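Local structure of ATP:cob(I)alamin adenosyltransferase (Salmonella enterica subsp. enterica serovar Livingstone, 5CX7) at residues P9-T21 against Y108-L120. The protein binds heme through its C-terminal domain and, as a whole enzyme, probably converts cob(I)alamin to adenosylcobalamin for propanediol degradation in a bacterial microcompartment. Numbering follows the deposited sequence.
With HEM (protoporphyrin IX containing Fe), chain B.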
ATOM      1  N   PRO E   9      12.591 -29.444  20.245  1.00 43.94           N
ATOM      2  CA  PRO E   9      12.646 -30.725  19.506  1.00 44.47           C
ATOM      3  C   PRO E   9      11.516 -30.923  18.499  1.00 36.73           C
ATOM      4  O   PRO E   9      11.724 -31.576  17.475  1.00 41.47           O
ATOM      5  CB  PRO E   9      12.534 -31.783  20.621  1.00 43.29           C
ATOM      6  CG  PRO E   9      11.927 -31.082  21.763  1.00 43.56           C
ATOM      7  CD  PRO E   9      12.415 -29.669  21.691  1.00 45.45           C
ATOM      8  N   VAL E  10      10.335 -30.369  18.784  1.00 32.81           N
ATOM      9  CA  VAL E  10       9.228 -30.631  17.927  1.00 32.39           C
ATOM     10  C   VAL E  10       9.174 -29.708  16.691  1.00 28.92           C
ATOM     11  O   VAL E  10       8.361 -30.025  15.982  1.00 24.49           O
ATOM     12  CB  VAL E  10       7.817 -30.787  18.618  1.00 31.33           C
ATOM     13  CG1 VAL E  10       7.894 -31.688  19.825  1.00 34.10           C
ATOM     14  CG2 VAL E  10       7.445 -29.434  19.126  1.00 30.82           C
ATOM     15  N   ALA E  11       9.969 -28.660  16.401  1.00 27.90           N
ATOM     16  CA  ALA E  11       9.806 -27.879  15.138  1.00 29.70           C
ATOM     17  C   ALA E  11       9.750 -28.728  13.884  1.00 28.08           C
ATOM     18  O   ALA E  11      10.088 -29.903  13.893  1.00 25.41           O
ATOM     19  CB  ALA E  11      10.951 -26.857  14.986  1.00 27.62           C
ATOM     20  N   LEU E  12       9.312 -28.136  12.775  1.00 22.44           N
ATOM     21  CA  LEU E  12       9.408 -28.813  11.483  1.00 21.68           C
ATOM     22  C   LEU E  12      10.833 -29.014  11.010  1.00 23.89           C
ATOM     23  O   LEU E  12      11.571 -28.060  10.896  1.00 22.96           O
ATOM     24  CB  LEU E  12       8.634 -28.026  10.376  1.00 22.17           C
ATOM     25  CG  LEU E  12       7.118 -27.955  10.596  1.00 21.67           C
ATOM     26  CD1 LEU E  12       6.514 -26.856   9.670  1.00 25.59           C
ATOM     27  CD2 LEU E  12       6.403 -29.258  10.342  1.00 21.87           C
ATOM     28  N   SER E  13      11.194 -30.265  10.701  1.00 23.41           N
ATOM     29  CA  SER E  13      12.520 -30.616  10.229  1.00 19.69           C
ATOM     30  C   SER E  13      12.534 -30.471   8.730  1.00 18.35           C
ATOM     31  O   SER E  13      11.463 -30.378   8.116  1.00 18.35           O
ATOM     32  CB  SER E  13      12.813 -32.081  10.611  1.00 21.58           C
ATOM     33  OG  SER E  13      11.903 -32.982   9.974  1.00 18.14           O
ATOM     34  N   PHE E  14      13.726 -30.609   8.142  1.00 20.93           N
ATOM     35  CA  PHE E  14      13.885 -30.725   6.705  1.00 21.28           C
ATOM     36  C   PHE E  14      13.015 -31.811   6.138  1.00 22.36           C
ATOM     37  O   PHE E  14      12.230 -31.627   5.164  1.00 18.81           O
ATOM     38  CB  PHE E  14      15.341 -30.998   6.249  1.00 25.28           C
ATOM     39  CG  PHE E  14      15.427 -31.423   4.777  1.00 28.13           C
ATOM     40  CD1 PHE E  14      15.284 -30.517   3.795  1.00 29.72           C
ATOM     41  CD2 PHE E  14      15.453 -32.773   4.433  1.00 31.83           C
ATOM     42  CE1 PHE E  14      15.285 -30.893   2.456  1.00 34.28           C
ATOM     43  CE2 PHE E  14      15.427 -33.183   3.105  1.00 34.74           C
ATOM     44  CZ  PHE E  14      15.337 -32.224   2.107  1.00 34.76           C
ATOM     45  N   HIS E  15      13.100 -32.999   6.724  1.00 18.93           N
ATOM     46  CA  HIS E  15      12.262 -34.093   6.302  1.00 19.52           C
ATOM     47  C   HIS E  15      10.743 -33.778   6.372  1.00 18.13           C
ATOM     48  O   HIS E  15       9.951 -34.170   5.510  1.00 21.39           O
ATOM     49  CB  HIS E  15      12.593 -35.366   7.146  1.00 18.31           C
ATOM     50  CG  HIS E  15      11.745 -36.554   6.795  1.00 20.35           C
ATOM     51  ND1 HIS E  15      11.990 -37.391   5.717  1.00 22.41           N
ATOM     52  CD2 HIS E  15      10.647 -37.050   7.408  1.00 23.20           C
ATOM     53  CE1 HIS E  15      11.069 -38.338   5.672  1.00 19.73           C
ATOM     54  NE2 HIS E  15      10.265 -38.169   6.702  1.00 22.13           N
ATOM     55  N   ASP E  16      10.290 -33.191   7.460  1.00 16.68           N
ATOM     56  CA  ASP E  16       8.859 -32.785   7.559  1.00 17.23           C
ATOM     57  C   ASP E  16       8.438 -31.911   6.376  1.00 15.58           C
ATOM     58  O   ASP E  16       7.393 -32.105   5.803  1.00 15.41           O
ATOM     59  CB  ASP E  16       8.585 -31.987   8.827  1.00 17.65           C
ATOM     60  CG  ASP E  16       8.698 -32.813  10.108  1.00 19.12           C
ATOM     61  OD1 ASP E  16       8.257 -33.971  10.122  1.00 20.84           O
ATOM     62  OD2 ASP E  16       8.989 -32.233  11.201  1.00 19.14           O
ATOM     63  N   LEU E  17       9.241 -30.895   6.119  1.00 15.44           N
ATOM     64  CA  LEU E  17       8.928 -29.916   5.055  1.00 15.62           C
ATOM     65  C   LEU E  17       8.914 -30.599   3.703  1.00 17.55           C
ATOM     66  O   LEU E  17       8.050 -30.340   2.873  1.00 17.74           O
ATOM     67  CB  LEU E  17       9.995 -28.798   5.054  1.00 14.84           C
ATOM     68  CG  LEU E  17      10.000 -27.906   6.312  1.00 15.21           C
ATOM     69  CD1 LEU E  17      11.239 -27.010   6.334  1.00 15.80           C
ATOM     70  CD2 LEU E  17       8.735 -27.096   6.499  1.00 14.87           C
ATOM     71  N   HIS E  18       9.942 -31.411   3.453  1.00 16.81           N
ATOM     72  CA  HIS E  18      10.092 -32.098   2.224  1.00 20.37           C
ATOM     73  C   HIS E  18       8.914 -33.027   1.952  1.00 18.79           C
ATOM     74  O   HIS E  18       8.414 -33.039   0.842  1.00 19.76           O
ATOM     75  CB  HIS E  18      11.440 -32.852   2.186  1.00 23.41           C
ATOM     76  CG  HIS E  18      11.813 -33.300   0.809  1.00 25.01           C
ATOM     77  ND1 HIS E  18      11.543 -34.572   0.348  1.00 27.24           N
ATOM     78  CD2 HIS E  18      12.383 -32.636  -0.231  1.00 25.17           C
ATOM     79  CE1 HIS E  18      11.933 -34.688  -0.912  1.00 28.02           C
ATOM     80  NE2 HIS E  18      12.433 -33.537  -1.253  1.00 25.33           N
ATOM     81  N   GLN E  19       8.536 -33.810   2.942  1.00 18.80           N
ATOM     82  CA  GLN E  19       7.444 -34.766   2.835  1.00 18.75           C
ATOM     83  C   GLN E  19       6.108 -34.109   2.691  1.00 16.03           C
ATOM     84  O   GLN E  19       5.319 -34.561   1.894  1.00 13.60           O
ATOM     85  CB  GLN E  19       7.412 -35.794   3.993  1.00 20.83           C
ATOM     86  CG  GLN E  19       8.634 -36.680   3.956  1.00 23.37           C
ATOM     87  CD  GLN E  19       8.801 -37.362   2.597  1.00 27.76           C
ATOM     88  OE1 GLN E  19       7.990 -38.214   2.253  1.00 32.11           O
ATOM     89  NE2 GLN E  19       9.857 -37.044   1.858  1.00 27.51           N
ATOM     90  N   LEU E  20       5.878 -33.019   3.420  1.00 14.83           N
ATOM     91  CA  LEU E  20       4.651 -32.272   3.255  1.00 15.34           C
ATOM     92  C   LEU E  20       4.513 -31.798   1.837  1.00 13.88           C
ATOM     93  O   LEU E  20       3.437 -31.965   1.242  1.00 16.03           O
ATOM     94  CB  LEU E  20       4.598 -31.043   4.175  1.00 15.86           C
ATOM     95  CG  LEU E  20       4.248 -31.260   5.637  1.00 17.93           C
ATOM     96  CD1 LEU E  20       4.546 -30.018   6.467  1.00 19.52           C
ATOM     97  CD2 LEU E  20       2.806 -31.687   5.809  1.00 19.62           C
ATOM     98  N   THR E  21       5.569 -31.235   1.313  1.00 13.33           N
ATOM     99  CA  THR E  21       5.571 -30.633  -0.003  1.00 14.13           C
ATOM    100  C   THR E  21       5.406 -31.670  -1.131  1.00 16.78           C
ATOM    101  O   THR E  21       4.534 -31.587  -1.986  1.00 14.78           O
ATOM    102  CB  THR E  21       6.798 -29.816  -0.237  1.00 15.43           C
ATOM    103  OG1 THR E  21       6.959 -28.839   0.789  1.00 15.42           O
ATOM    104  CG2 THR E  21       6.674 -29.077  -1.577  1.00 17.00           C
ATOM    105  N   TYR E 108      -4.240 -25.221   7.206  1.00 13.67           N
ATOM    106  CA  TYR E 108      -4.266 -25.936   8.451  1.00 14.00           C
ATOM    107  C   TYR E 108      -3.084 -25.561   9.320  1.00 12.19           C
ATOM    108  O   TYR E 108      -1.970 -25.350   8.851  1.00 13.93           O
ATOM    109  CB  TYR E 108      -4.201 -27.459   8.196  1.00 14.11           C
ATOM    110  CG  TYR E 108      -5.459 -27.970   7.668  1.00 15.10           C
ATOM    111  CD1 TYR E 108      -5.714 -27.889   6.306  1.00 16.61           C
ATOM    112  CD2 TYR E 108      -6.395 -28.592   8.461  1.00 18.22           C
ATOM    113  CE1 TYR E 108      -6.855 -28.416   5.786  1.00 17.25           C
ATOM    114  CE2 TYR E 108      -7.612 -29.072   7.945  1.00 19.23           C
ATOM    115  CZ  TYR E 108      -7.794 -28.984   6.583  1.00 21.12           C
ATOM    116  OH  TYR E 108      -8.916 -29.444   5.961  1.00 26.12           O
ATOM    117  N   ALA E 109      -3.349 -25.441  10.608  1.00 13.44           N
ATOM    118  CA  ALA E 109      -2.333 -25.251  11.606  1.00 13.74           C
ATOM    119  C   ALA E 109      -1.736 -26.622  11.956  1.00 15.50           C
ATOM    120  O   ALA E 109      -2.436 -27.624  11.945  1.00 15.90           O
ATOM    121  CB  ALA E 109      -2.924 -24.640  12.840  1.00 13.58           C
ATOM    122  N   LEU E 110      -0.444 -26.652  12.174  1.00 18.19           N
ATOM    123  CA  LEU E 110       0.295 -27.896  12.411  1.00 18.03           C
ATOM    124  C   LEU E 110       0.780 -27.873  13.871  1.00 18.97           C
ATOM    125  O   LEU E 110       1.491 -26.946  14.277  1.00 17.73           O
ATOM    126  CB  LEU E 110       1.455 -28.012  11.483  1.00 17.39           C
ATOM    127  CG  LEU E 110       1.122 -27.857   9.993  1.00 21.10           C
ATOM    128  CD1 LEU E 110       2.381 -27.868   9.164  1.00 20.45           C
ATOM    129  CD2 LEU E 110       0.171 -28.926   9.502  1.00 21.27           C
ATOM    130  N   TRP E 111       0.469 -28.938  14.597  1.00 19.51           N
ATOM    131  CA  TRP E 111       0.777 -29.059  16.032  1.00 19.43           C
ATOM    132  C   TRP E 111       1.491 -30.373  16.370  1.00 22.02           C
ATOM    133  O   TRP E 111       1.280 -31.386  15.717  1.00 22.16           O
ATOM    134  CB  TRP E 111      -0.504 -29.062  16.840  1.00 20.21           C
ATOM    135  CG  TRP E 111      -1.352 -27.881  16.738  1.00 20.22           C
ATOM    136  CD1 TRP E 111      -2.242 -27.616  15.766  1.00 20.01           C
ATOM    137  CD2 TRP E 111      -1.419 -26.785  17.660  1.00 19.41           C
ATOM    138  NE1 TRP E 111      -2.853 -26.411  16.006  1.00 22.02           N
ATOM    139  CE2 TRP E 111      -2.350 -25.874  17.156  1.00 21.37           C
ATOM    140  CE3 TRP E 111      -0.787 -26.506  18.879  1.00 20.90           C
ATOM    141  CZ2 TRP E 111      -2.695 -24.686  17.839  1.00 23.24           C
ATOM    142  CZ3 TRP E 111      -1.090 -25.329  19.547  1.00 20.33           C
ATOM    143  CH2 TRP E 111      -2.027 -24.434  19.045  1.00 23.29           C
ATOM    144  N   ARG E 112       2.430 -30.309  17.317  1.00 23.78           N
ATOM    145  CA  ARG E 112       3.153 -31.502  17.846  1.00 25.72           C
ATOM    146  C   ARG E 112       3.236 -31.320  19.329  1.00 30.31           C
ATOM    147  O   ARG E 112       3.818 -30.311  19.758  1.00 27.74           O
ATOM    148  CB  ARG E 112       4.608 -31.609  17.330  1.00 25.55           C
ATOM    149  CG  ARG E 112       4.887 -32.837  16.559  1.00 28.07           C
ATOM    150  CD  ARG E 112       6.396 -32.952  16.227  1.00 28.31           C
ATOM    151  NE  ARG E 112       6.279 -33.529  14.935  1.00 28.65           N
ATOM    152  CZ  ARG E 112       6.953 -33.171  13.855  1.00 27.58           C
ATOM    153  NH1 ARG E 112       7.875 -32.212  13.863  1.00 28.69           N
ATOM    154  NH2 ARG E 112       6.709 -33.824  12.765  1.00 28.05           N
ATOM    155  N   ASP E 113       2.799 -32.324  20.088  1.00 32.05           N
ATOM    156  CA  ASP E 113       2.931 -32.301  21.561  1.00 33.14           C
ATOM    157  C   ASP E 113       2.403 -31.014  22.187  1.00 34.58           C
ATOM    158  O   ASP E 113       3.076 -30.413  23.037  1.00 35.90           O
ATOM    159  CB  ASP E 113       4.400 -32.505  21.998  1.00 34.19           C
ATOM    160  CG  ASP E 113       5.005 -33.847  21.537  1.00 39.41           C
ATOM    161  OD1 ASP E 113       4.251 -34.806  21.247  1.00 47.30           O
ATOM    162  OD2 ASP E 113       6.260 -33.923  21.353  1.00 46.11           O
ATOM    163  N   GLY E 114       1.246 -30.561  21.710  1.00 35.76           N
ATOM    164  CA  GLY E 114       0.662 -29.320  22.178  1.00 31.82           C
ATOM    165  C   GLY E 114       1.314 -28.014  21.726  1.00 31.94           C
ATOM    166  O   GLY E 114       0.908 -26.943  22.178  1.00 27.11           O
ATOM    167  N   ILE E 115       2.302 -28.073  20.835  1.00 25.82           N
ATOM    168  CA  ILE E 115       3.055 -26.910  20.404  1.00 24.76           C
ATOM    169  C   ILE E 115       2.694 -26.642  18.934  1.00 23.83           C
ATOM    170  O   ILE E 115       2.777 -27.538  18.095  1.00 20.95           O
ATOM    171  CB  ILE E 115       4.580 -27.119  20.543  1.00 24.67           C
ATOM    172  CG1 ILE E 115       4.984 -27.443  22.017  1.00 29.35           C
ATOM    173  CG2 ILE E 115       5.364 -25.913  20.040  1.00 26.97           C
ATOM    174  CD1 ILE E 115       4.751 -26.307  22.981  1.00 30.31           C
ATOM    175  N   LEU E 116       2.417 -25.381  18.638  1.00 18.36           N
ATOM    176  CA  LEU E 116       2.179 -24.951  17.269  1.00 17.91           C
ATOM    177  C   LEU E 116       3.508 -24.886  16.548  1.00 15.55           C
ATOM    178  O   LEU E 116       4.441 -24.182  16.941  1.00 19.28           O
ATOM    179  CB  LEU E 116       1.538 -23.566  17.248  1.00 18.92           C
ATOM    180  CG  LEU E 116       1.282 -22.964  15.842  1.00 20.12           C
ATOM    181  CD1 LEU E 116       0.212 -23.765  15.150  1.00 18.75           C
ATOM    182  CD2 LEU E 116       0.875 -21.505  15.978  1.00 20.28           C
ATOM    183  N   ILE E 117       3.620 -25.584  15.416  1.00 15.08           N
ATOM    184  CA  ILE E 117       4.911 -25.606  14.696  1.00 14.68           C
ATOM    185  C   ILE E 117       4.882 -24.983  13.291  1.00 12.97           C
ATOM    186  O   ILE E 117       5.940 -24.867  12.667  1.00 14.65           O
ATOM    187  CB  ILE E 117       5.530 -27.059  14.621  1.00 16.84           C
ATOM    188  CG1 ILE E 117       4.639 -28.080  13.902  1.00 18.09           C
ATOM    189  CG2 ILE E 117       5.807 -27.581  16.052  1.00 17.97           C
ATOM    190  CD1 ILE E 117       5.321 -29.463  13.701  1.00 19.19           C
ATOM    191  N   GLY E 118       3.695 -24.723  12.777  1.00 13.03           N
ATOM    192  CA  GLY E 118       3.605 -24.181  11.441  1.00 13.13           C
ATOM    193  C   GLY E 118       2.202 -24.206  10.922  1.00 11.79           C
ATOM    194  O   GLY E 118       1.257 -24.510  11.623  1.00 13.32           O
ATOM    195  N   GLY E 119       2.135 -23.880   9.646  1.00 11.38           N
ATOM    196  CA  GLY E 119       0.934 -23.764   8.889  1.00 11.80           C
ATOM    197  C   GLY E 119       1.172 -24.216   7.475  1.00 11.28           C
ATOM    198  O   GLY E 119       2.229 -24.001   6.890  1.00 13.39           O
ATOM    199  N   LEU E 120       0.175 -24.904   6.947  1.00 12.68           N
ATOM    200  CA  LEU E 120       0.205 -25.360   5.542  1.00 13.59           C
ATOM    201  C   LEU E 120      -0.968 -24.748   4.819  1.00 10.84           C
ATOM    202  O   LEU E 120      -2.078 -24.800   5.300  1.00 14.50           O
ATOM    203  CB  LEU E 120       0.123 -26.907   5.485  1.00 13.07           C
ATOM    204  CG  LEU E 120      -0.105 -27.519   4.118  1.00 15.27           C
ATOM    205  CD1 LEU E 120       1.148 -27.470   3.328  1.00 17.48           C
ATOM    206  CD2 LEU E 120      -0.599 -28.972   4.236  1.00 16.71           C
TER
HETATM  207  CHA HEM B 201      15.015 -35.984  -2.721  1.00 28.29           C
HETATM  208  CHB HEM B 201      15.548 -31.285  -1.565  1.00 29.16           C
HETATM  209  CHC HEM B 201      11.096 -30.639  -3.333  1.00 32.94           C
HETATM  210  CHD HEM B 201      10.822 -35.200  -4.835  1.00 29.78           C
HETATM  211  C1A HEM B 201      15.473 -34.799  -2.242  1.00 31.79           C
HETATM  212  C2A HEM B 201      16.658 -34.662  -1.507  1.00 36.34           C
HETATM  213  C3A HEM B 201      16.801 -33.341  -1.178  1.00 34.20           C
HETATM  214  C4A HEM B 201      15.734 -32.630  -1.720  1.00 32.70           C
HETATM  215  CMA HEM B 201      17.920 -32.722  -0.358  1.00 38.17           C
HETATM  216  CAA HEM B 201      17.614 -35.773  -1.086  1.00 39.91           C
HETATM  217  CBA HEM B 201      17.232 -36.120   0.377  1.00 46.05           C
HETATM  218  CGA HEM B 201      17.393 -37.578   0.731  1.00 53.78           C
HETATM  219  O1A HEM B 201      18.398 -37.929   1.405  1.00 54.80           O
HETATM  220  O2A HEM B 201      16.516 -38.407   0.369  1.00 58.80           O
HETATM  221  C1B HEM B 201      14.375 -30.680  -1.968  1.00 30.99           C
HETATM  222  C2B HEM B 201      14.092 -29.330  -1.756  1.00 31.82           C
HETATM  223  C3B HEM B 201      12.837 -29.132  -2.251  1.00 32.93           C
HETATM  224  C4B HEM B 201      12.342 -30.435  -2.760  1.00 30.07           C
HETATM  225  CMB HEM B 201      15.066 -28.348  -1.092  1.00 37.63           C
HETATM  226  CAB HEM B 201      12.192 -27.805  -2.240  1.00 37.44           C
HETATM  227  CBB HEM B 201      11.015 -27.467  -2.712  1.00 38.75           C
HETATM  228  C1C HEM B 201      10.609 -31.813  -3.881  1.00 34.72           C
HETATM  229  C2C HEM B 201       9.323 -31.953  -4.485  1.00 37.72           C
HETATM  230  C3C HEM B 201       9.262 -33.286  -4.927  1.00 36.17           C
HETATM  231  C4C HEM B 201      10.511 -33.898  -4.561  1.00 32.67           C
HETATM  232  CMC HEM B 201       8.239 -30.869  -4.624  1.00 32.09           C
HETATM  233  CAC HEM B 201       8.192 -34.062  -5.638  1.00 36.55           C
HETATM  234  CBC HEM B 201       7.029 -33.611  -6.039  1.00 42.94           C
HETATM  235  C1D HEM B 201      11.989 -35.743  -4.347  1.00 31.30           C
HETATM  236  C2D HEM B 201      12.212 -37.168  -4.607  1.00 32.75           C
HETATM  237  C3D HEM B 201      13.387 -37.436  -3.998  1.00 37.37           C
HETATM  238  C4D HEM B 201      13.856 -36.146  -3.417  1.00 27.75           C
HETATM  239  CMD HEM B 201      11.298 -38.094  -5.393  1.00 35.99           C
HETATM  240  CAD HEM B 201      14.099 -38.794  -3.990  1.00 47.46           C
HETATM  241  CBD HEM B 201      13.379 -39.894  -3.205  1.00 51.93           C
HETATM  242  CGD HEM B 201      14.094 -40.284  -1.930  1.00 62.70           C
HETATM  243  O1D HEM B 201      14.332 -41.511  -1.675  1.00 69.04           O
HETATM  244  O2D HEM B 201      14.411 -39.382  -1.113  1.00 68.31           O
HETATM  245  NA  HEM B 201      14.895 -33.530  -2.342  1.00 29.29           N
HETATM  246  NB  HEM B 201      13.338 -31.275  -2.554  1.00 31.88           N
HETATM  247  NC  HEM B 201      11.281 -33.007  -3.886  1.00 29.90           N
HETATM  248  ND  HEM B 201      12.990 -35.165  -3.623  1.00 31.14           N
HETATM  249 FE   HEM B 201      13.172 -33.298  -3.075  1.00 26.09          FE
HETATM  250  O   HOH W   1       8.500 -25.568  12.973  1.00 21.94           O
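Leu12 and Ile117 form the apolar centre, with Leu12 CD2 3.5 Å from Ile117 CD1 and the two side chains crossing at about a right angle. The contact joins the loop 9-13 and helix 14-31 to the β-hairpin 107-123 of the HbpS-like fold. On the other face of that helix, His18 binds the heme iron, which His18 of a second subunit also ligates. A classic β-bulge sets Ile117 and Gly118 opposite Leu110. Ile117 CG1 stands between its backbone N and carbonyl carbon (chi1 60°), with CD1 at Leu12 and CG2 at Val10. Leu20 and Leu110 meet tip to tip, CD1 to CD1 at 4.1 Å. Val10 CG2 packs on Ile115 CB and Ile117 CG2, both at 3.9 Å, and its CB rests on Arg112 CD. A water bridges Leu12 N and Ile117 O. At the polar edge, Arg112 forms an end-on salt bridge with buried Asp16: NH1 donates to OD2 at 2.9 Å and NH2 to OD1 at 3.1 Å. The carboxylate and guanidinium planes are 36° apart, and Ile117 CD1 lies over the rim of one guanidinium face. Arg112 NH1 also donates to Val10 O (3.1 Å), from above the carbonyl plane. Ser13 and Asp16 form a capping box. Ser13 N and Arg112 NH1 reach Asp16 OD2 from opposite faces of the carboxylate.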